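PDB 1BVP: core protein VP7 from Bluetongue virus, which forms the trimeric capsomers, 260 in all, that coat the VP3 scaffold of the inner capsid, and takes part in binding receptors on the host cell surface. Local coordinates for residues Arg168-Gln173 and Gln228-Val233; Ile159-Asn164 and Val243-Val248. One frame throughout, in Å; residues are numbered along the deposited sequence.

Contact 1 of 2, residues Arg168-Gln173 and Gln228-Val233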
# COMPACT_ATOMS: atom_id res chain seq x y z
N ARG A 168 -20.24 4.96 -37.04
CA ARG A 168 -18.83 4.75 -36.72
C ARG A 168 -18.23 6.12 -36.43
O ARG A 168 -18.68 7.13 -36.98
CB ARG A 168 -18.09 4.08 -37.88
CG ARG A 168 -18.41 4.67 -39.24
CD ARG A 168 -17.46 4.18 -40.31
NE ARG A 168 -17.21 2.74 -40.21
CZ ARG A 168 -16.04 2.16 -40.49
NH1 ARG A 168 -15.00 2.89 -40.89
NH2 ARG A 168 -15.90 0.85 -40.35
N GLY A 169 -17.26 6.15 -35.51
CA GLY A 169 -16.62 7.40 -35.13
C GLY A 169 -15.46 7.22 -34.17
O GLY A 169 -15.20 6.12 -33.66
N ASP A 170 -14.70 8.29 -34.00
CA ASP A 170 -13.54 8.30 -33.11
C ASP A 170 -14.01 8.86 -31.78
O ASP A 170 -14.72 9.87 -31.72
CB ASP A 170 -12.41 9.14 -33.70
CG ASP A 170 -11.60 8.40 -34.78
OD1 ASP A 170 -11.87 7.19 -35.05
OD2 ASP A 170 -10.68 9.05 -35.34
N VAL A 171 -13.51 8.29 -30.70
CA VAL A 171 -13.95 8.68 -29.39
C VAL A 171 -12.86 9.25 -28.45
O VAL A 171 -13.17 9.85 -27.41
CB VAL A 171 -14.69 7.45 -28.83
CG1 VAL A 171 -14.53 7.32 -27.39
CG2 VAL A 171 -16.12 7.53 -29.22
N GLN A 172 -11.61 9.21 -28.88
CA GLN A 172 -10.50 9.68 -28.05
C GLN A 172 -10.53 11.06 -27.41
O GLN A 172 -10.01 11.21 -26.32
CB GLN A 172 -9.20 9.58 -28.81
CG GLN A 172 -9.19 10.45 -30.03
CD GLN A 172 -9.44 9.66 -31.28
OE1 GLN A 172 -9.98 8.54 -31.25
NE2 GLN A 172 -8.97 10.20 -32.40
N GLN A 173 -11.08 12.07 -28.07
CA GLN A 173 -11.06 13.41 -27.50
C GLN A 173 -11.74 13.59 -26.16
O GLN A 173 -11.46 14.57 -25.47
CB GLN A 173 -11.51 14.50 -28.50
CG GLN A 173 -12.80 14.22 -29.27
CD GLN A 173 -12.70 13.07 -30.32
OE1 GLN A 173 -11.60 12.70 -30.78
NE2 GLN A 173 -13.85 12.50 -30.67
N GLN A 228 -3.17 8.47 -27.45
CA GLN A 228 -3.02 9.23 -28.70
C GLN A 228 -3.68 8.51 -29.88
O GLN A 228 -4.44 9.12 -30.64
CB GLN A 228 -1.53 9.47 -29.04
CG GLN A 228 -0.75 10.38 -28.10
CD GLN A 228 -1.44 11.72 -27.87
OE1 GLN A 228 -1.57 12.53 -28.79
NE2 GLN A 228 -1.89 11.96 -26.63
N ALA A 229 -3.38 7.22 -30.01
CA ALA A 229 -3.93 6.39 -31.09
C ALA A 229 -5.44 6.51 -31.11
O ALA A 229 -6.07 6.59 -30.06
CB ALA A 229 -3.53 4.94 -30.90
N ALA A 230 -6.03 6.45 -32.30
CA ALA A 230 -7.48 6.57 -32.45
C ALA A 230 -8.28 5.44 -31.82
O ALA A 230 -7.98 4.24 -32.00
CB ALA A 230 -7.84 6.73 -33.89
N LEU A 231 -9.29 5.85 -31.07
CA LEU A 231 -10.19 4.95 -30.36
C LEU A 231 -11.45 4.98 -31.20
O LEU A 231 -12.27 5.90 -31.10
CB LEU A 231 -10.45 5.53 -28.98
CG LEU A 231 -10.90 4.54 -27.94
CD1 LEU A 231 -10.01 3.35 -28.00
CD2 LEU A 231 -10.76 5.23 -26.62
N HIS A 232 -11.60 3.96 -32.04
CA HIS A 232 -12.68 3.89 -32.99
C HIS A 232 -13.80 2.89 -32.72
O HIS A 232 -13.59 1.67 -32.69
CB HIS A 232 -12.04 3.61 -34.35
CG HIS A 232 -12.96 3.78 -35.51
ND1 HIS A 232 -13.34 5.01 -35.99
CD2 HIS A 232 -13.56 2.85 -36.31
CE1 HIS A 232 -14.12 4.84 -37.05
NE2 HIS A 232 -14.27 3.55 -37.26
N VAL A 233 -15.01 3.41 -32.53
CA VAL A 233 -16.16 2.54 -32.29
C VAL A 233 -16.99 2.40 -33.58
O VAL A 233 -17.18 3.36 -34.32
CB VAL A 233 -17.07 3.08 -31.18
CG1 VAL A 233 -17.90 1.93 -30.62
CG2 VAL A 233 -16.25 3.75 -30.07

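Contact 2 of 2, residues Ile159-Asn164 and Val243-Val248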
# COMPACT_ATOMS: atom_id res chain seq x y z
N ILE A 159 -17.01 6.05 -19.27
CA ILE A 159 -17.71 6.76 -20.33
C ILE A 159 -18.58 5.72 -21.05
O ILE A 159 -18.34 4.49 -20.95
CB ILE A 159 -16.78 7.43 -21.38
CG1 ILE A 159 -16.16 6.40 -22.31
CG2 ILE A 159 -15.76 8.32 -20.72
CD1 ILE A 159 -15.78 6.98 -23.63
N GLN A 160 -19.63 6.21 -21.72
CA GLN A 160 -20.53 5.35 -22.51
C GLN A 160 -20.71 6.08 -23.81
O GLN A 160 -20.59 7.32 -23.85
CB GLN A 160 -21.89 5.10 -21.84
CG GLN A 160 -22.63 6.37 -21.49
CD GLN A 160 -23.74 6.13 -20.50
OE1 GLN A 160 -23.88 5.05 -19.94
NE2 GLN A 160 -24.53 7.15 -20.25
N VAL A 161 -20.84 5.30 -24.88
CA VAL A 161 -21.00 5.83 -26.22
C VAL A 161 -22.30 5.27 -26.80
O VAL A 161 -22.56 4.04 -26.67
CB VAL A 161 -19.84 5.35 -27.14
CG1 VAL A 161 -19.78 6.15 -28.40
CG2 VAL A 161 -18.54 5.41 -26.43
N SER A 162 -23.13 6.16 -27.36
CA SER A 162 -24.40 5.79 -28.01
C SER A 162 -24.10 5.78 -29.51
O SER A 162 -23.57 6.76 -30.05
CB SER A 162 -25.49 6.84 -27.79
OG SER A 162 -25.78 7.04 -26.43
N LEU A 163 -24.43 4.69 -30.18
CA LEU A 163 -24.20 4.61 -31.63
C LEU A 163 -25.52 4.38 -32.41
O LEU A 163 -26.31 3.46 -32.07
CB LEU A 163 -23.29 3.40 -31.97
CG LEU A 163 -21.84 3.11 -31.59
CD1 LEU A 163 -20.92 4.10 -32.25
CD2 LEU A 163 -21.69 3.11 -30.09
N ASN A 164 -25.77 5.19 -33.45
CA ASN A 164 -26.95 4.99 -34.32
C ASN A 164 -26.66 3.72 -35.15
O ASN A 164 -25.49 3.28 -35.26
CB ASN A 164 -27.15 6.17 -35.28
CG ASN A 164 -27.97 7.30 -34.67
OD1 ASN A 164 -28.90 7.06 -33.89
ND2 ASN A 164 -27.65 8.53 -35.04
N VAL A 243 -22.02 1.28 -25.81
CA VAL A 243 -20.87 0.57 -25.25
C VAL A 243 -20.34 1.36 -24.07
O VAL A 243 -20.50 2.61 -24.06
CB VAL A 243 -19.70 0.36 -26.27
CG1 VAL A 243 -20.20 -0.30 -27.52
CG2 VAL A 243 -19.02 1.66 -26.60
N GLN A 244 -19.87 0.66 -23.03
CA GLN A 244 -19.22 1.39 -21.92
C GLN A 244 -17.73 1.15 -22.02
O GLN A 244 -17.29 0.09 -22.48
CB GLN A 244 -19.70 1.02 -20.53
CG GLN A 244 -19.08 -0.16 -19.92
CD GLN A 244 -19.56 -0.34 -18.49
OE1 GLN A 244 -20.27 0.52 -17.98
NE2 GLN A 244 -19.20 -1.45 -17.84
N ILE A 245 -16.98 2.20 -21.74
CA ILE A 245 -15.52 2.10 -21.76
C ILE A 245 -15.05 2.57 -20.41
O ILE A 245 -15.32 3.71 -19.98
CB ILE A 245 -14.89 2.95 -22.84
CG1 ILE A 245 -15.32 2.43 -24.21
CG2 ILE A 245 -13.40 2.88 -22.69
CD1 ILE A 245 -14.90 3.36 -25.35
N GLN A 246 -14.46 1.63 -19.68
CA GLN A 246 -13.94 1.86 -18.34
C GLN A 246 -12.44 2.09 -18.28
O GLN A 246 -11.68 1.32 -18.89
CB GLN A 246 -14.20 0.64 -17.49
CG GLN A 246 -13.82 0.83 -16.07
CD GLN A 246 -13.92 -0.45 -15.26
OE1 GLN A 246 -14.35 -1.49 -15.77
NE2 GLN A 246 -13.51 -0.38 -13.99
N VAL A 247 -12.02 3.14 -17.57
CA VAL A 247 -10.59 3.39 -17.36
C VAL A 247 -10.28 2.68 -16.03
O VAL A 247 -10.53 3.23 -14.93
CB VAL A 247 -10.23 4.90 -17.26
CG1 VAL A 247 -8.79 5.05 -16.84
CG2 VAL A 247 -10.41 5.57 -18.59
N VAL A 248 -9.80 1.44 -16.12
CA VAL A 248 -9.50 0.67 -14.93
C VAL A 248 -8.40 1.29 -14.05
O VAL A 248 -8.49 1.23 -12.82
CB VAL A 248 -9.37 -0.83 -15.23
CG1 VAL A 248 -8.96 -1.05 -16.61
CG2 VAL A 248 -8.44 -1.47 -14.26

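Contact 1 of 2, residues Arg168-Gln173 and Gln228-Val233
Strands 168-170 and 231-233 run antiparallel at one margin of the smaller sheet of VP7's jelly-roll β-sandwich domain, strand 168-170 being outermost within the chain. The tight part is the backbone ladder and the apolar side chains next to it. Gly169 and Val233 form a hydrogen-bonded pair: Gly169 N gives to Val233 O at 3.0 Å, and Val233 N returns the bond to Gly169 O at 2.9 Å. Past the non-hydrogen-bonded pair Asp170-His232, Val171 N meets Leu231 O at 2.7 Å, nearly along the C=O axis. Val171, just past the strand, crosses Val233 obliquely, CG2 to CG2 3.9 Å. Leu231 packs on Val212 and Trp225.

The face carrying Asp170 and His232 is polar and looser. Its firmest feature is a His-carboxylate hydrogen bond: with CG anti to the backbone N, chi1 -169°, the His232 imidazole swings toward strand 168-170 and its ND1 gives to Asp170 OD1 at 2.8 Å. The oxygen lies near the ring plane, yet the carboxylate and ring planes are 84° apart; the carboxylate would tend to favour a protonated ring, the nearby Arg168 to oppose it. Arg168, exposed, brings a face of its guanidinium over the other ring nitrogen, NH1 to His232 NE2 being 3.8 Å. Where the strand ends, Gln172 folds back at chi2, -102°, and its OE1 takes the Leu231 N-H at 2.8 Å, the donor standing above the amide carbonyl plane.

Contact 2 of 2, residues Ile159-Asn164 and Val243-Val248
Four backbone hydrogen bonds join strand 159-163 to strand 243-248, in two antiparallel hydrogen-bonded pairs. Ile159 N gives to Ile245 O at 3.0 Å, and Ile245 N answers to Ile159 O at 2.8 Å in an almost straight bond, 171° at the hydrogen. Two residues along each strand, Val161 N reaches Val243 O at 2.8 Å and Val243 N reaches Val161 O at 2.9 Å. Gln160 and Gln244 form the non-hydrogen-bonded pair between them, where Gln160 CA approaches Val243 O in a CA-H...O contact.

The apolar contacts lie on the face carrying Ile159, Val161, Val243 and Ile245, which is the inner lining of the larger sheet of a jelly-roll β-sandwich. Paired side chains rise together from the sheet. Ile159 has CG1 in the crowded position flanked by N and C, chi1 74°, which sets CG1 against Ile245 CB at 3.7 Å. Val161 and Val243 meet branch to branch, CG2 to CG2 at 3.8 Å. Ile245 also touches Trp188 of the adjoining strand 183-195, and Ile159 touches Phe129.

The polar contacts belong to the other face. Gln160 runs extended beyond CG, away from strand 243-248, and its buried amide is satisfied at both ends: OE1 accepts from Gly139 N, NE2 gives to Gln137 O. Gln246 OE1 accepts from Arg189 NH2. Gln244 and Gln246 also pack on Thr135 and Pro156, respectively, of a neighbouring subunit.

Overall arrangement
Contacts 1 and 2 belong to facing sheets of the same β-sandwich, their centres about 11 Å apart, and what joins them is apolar. Val171 of contact 1 spans two rungs of contact 2: its CG1 lies 4.0 Å from Ile159 CD1, its CG2 4.0 Å from Val161 CG1. Val233 uses one methyl, CG1, which lies 4.0 Å from Leu163 CD2 and 4.2 Å from Val243 CG2. Both strands of contact 1 fall within the stretch of chain that contact 2 brings together, because strand 158-163 leads into 168-170 and 231-234 leads into 241-252. The subunit boundary of the trimer touches contact 2, whereas no other chain of the trimer reaches contact 1.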